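Local atomic coordinates of PaiA Acetyltransferase (Thermoplasma acidophilum, PDB entry 3K9U), a protein that transfers an acetyl group from acetyl coenzyme A to polyamines such as spermidine, guarding the cell against polyamine toxicity. Residues A[143-146]-A[152-155]. Numbering follows the deposited sequence.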
loop_
_atom_site.group_PDB
_atom_site.type_symbol
_atom_site.label_atom_id
_atom_site.label_comp_id
_atom_site.label_asym_id
_atom_site.label_seq_id
_atom_site.Cartn_x
_atom_site.Cartn_y
_atom_site.Cartn_z
ATOM N N PHE A 143 3.700 15.143 15.384
ATOM C CA PHE A 143 5.025 14.886 15.957
ATOM C C PHE A 143 6.068 15.772 15.279
ATOM O O PHE A 143 6.006 15.994 14.052
ATOM C CB PHE A 143 5.430 13.411 15.837
ATOM C CG PHE A 143 4.713 12.502 16.806
ATOM C CD1 PHE A 143 3.445 11.998 16.500
ATOM C CD2 PHE A 143 5.306 12.131 18.023
ATOM C CE1 PHE A 143 2.772 11.154 17.392
ATOM C CE2 PHE A 143 4.641 11.273 18.905
ATOM C CZ PHE A 143 3.369 10.804 18.592
ATOM N N LYS A 144 7.016 16.240 16.093
ATOM C CA LYS A 144 8.142 17.089 15.672
ATOM C C LYS A 144 9.460 16.407 15.985
ATOM O O LYS A 144 9.547 15.696 16.992
ATOM C CB LYS A 144 8.116 18.381 16.423
ATOM C CG LYS A 144 6.783 19.057 16.429
ATOM C CD LYS A 144 6.424 19.562 15.053
ATOM C CE LYS A 144 5.259 20.545 15.160
ATOM N NZ LYS A 144 5.519 21.570 16.242
ATOM N N VAL A 145 10.463 16.607 15.138
ATOM C CA VAL A 145 11.785 16.036 15.374
ATOM C C VAL A 145 12.545 16.917 16.368
ATOM O O VAL A 145 12.623 18.133 16.219
ATOM C CB VAL A 145 12.625 15.871 14.070
ATOM C CG1 VAL A 145 14.099 15.541 14.398
ATOM C CG2 VAL A 145 12.056 14.774 13.205
ATOM N N GLU A 146 13.086 16.286 17.399
ATOM C CA GLU A 146 13.821 17.001 18.435
ATOM C C GLU A 146 15.275 16.643 18.441
ATOM O O GLU A 146 16.068 17.393 18.971
ATOM C CB GLU A 146 13.244 16.669 19.819
ATOM C CG GLU A 146 11.798 17.112 20.015
ATOM C CD GLU A 146 11.630 18.621 20.050
ATOM O OE1 GLU A 146 12.612 19.336 20.386
ATOM O OE2 GLU A 146 10.503 19.087 19.742
ATOM N N ASP A 152 18.225 6.668 13.828
ATOM C CA ASP A 152 16.886 7.155 14.122
ATOM C C ASP A 152 16.758 8.666 14.333
ATOM O O ASP A 152 17.697 9.353 14.755
ATOM C CB ASP A 152 16.392 6.545 15.420
ATOM C CG ASP A 152 16.332 5.038 15.395
ATOM O OD1 ASP A 152 16.286 4.437 14.304
ATOM O OD2 ASP A 152 16.303 4.470 16.503
ATOM N N PHE A 153 15.545 9.153 14.087
ATOM C CA PHE A 153 15.102 10.453 14.548
ATOM C C PHE A 153 14.241 10.280 15.799
ATOM O O PHE A 153 13.351 9.422 15.845
ATOM C CB PHE A 153 14.208 11.120 13.495
ATOM C CG PHE A 153 14.917 11.647 12.301
ATOM C CD1 PHE A 153 14.321 11.550 11.056
ATOM C CD2 PHE A 153 16.124 12.288 12.403
ATOM C CE1 PHE A 153 14.941 12.059 9.926
ATOM C CE2 PHE A 153 16.753 12.771 11.284
ATOM C CZ PHE A 153 16.157 12.653 10.045
ATOM N N ILE A 154 14.444 11.151 16.770
ATOM C CA ILE A 154 13.631 11.144 17.969
ATOM C C ILE A 154 12.540 12.199 17.765
ATOM O O ILE A 154 12.847 13.357 17.494
ATOM C CB ILE A 154 14.482 11.468 19.239
ATOM C CG1 ILE A 154 15.535 10.382 19.477
ATOM C CG2 ILE A 154 13.588 11.637 20.485
ATOM C CD1 ILE A 154 16.591 10.745 20.532
ATOM N N MET A 155 11.277 11.803 17.862
ATOM C CA MET A 155 10.186 12.755 17.690
ATOM C C MET A 155 9.359 12.887 18.959
ATOM O O MET A 155 9.270 11.956 19.741
ATOM C CB MET A 155 9.282 12.351 16.524
ATOM C CG MET A 155 10.024 12.154 15.225
ATOM S SD MET A 155 8.961 11.678 13.845
ATOM C CE MET A 155 8.234 13.265 13.368
#
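The carbonyl oxygen of Ile154 is gripped by the amide N of Glu146 at 2.9 Å, and an N-H...O angle of 176° makes the hydrogen bond almost perfectly straight. The CA of Val145 offers the same oxygen a longer C-H...O contact at 3.6 Å, while Met155 CA lies 3.1 Å from Lys144 O. Both contacts start from the CA atoms of the antiparallel non-hydrogen-bonded pair Val145-Met155, 4.3 Å apart. The short segments 144-146 and 152-155 run at 111° to each other, far from a flat antiparallel pairing, consistent with a strongly twisted or coiled hairpin at this end. On the sheet face that carries Val145 and Met155, Met155 CG packs at 3.9 Å against Val145 CG2. A bend at chi3 (79°) brings Met155 CE to 3.7 Å from Phe143 CB. The Phe143 ring turns its edge to the Met155 backbone carbonyl carbon. The same methionine also touches Phe135 and Tyr138 of helix 132-139, so an alanine here would probably open a gap between Val145, Phe143 and that helix and deprive Tyr138, the probable proton donor, of a packing neighbour. Backbone bonds of Phe153 with Val127 and Met155 with Leu125 join strand 152-158 to strand 122-128, placing it between that strand and the outermost strand 144-149. Strands 144-149 and 152-158 form the C-terminal beta hairpin of the GNAT acetyltransferase fold.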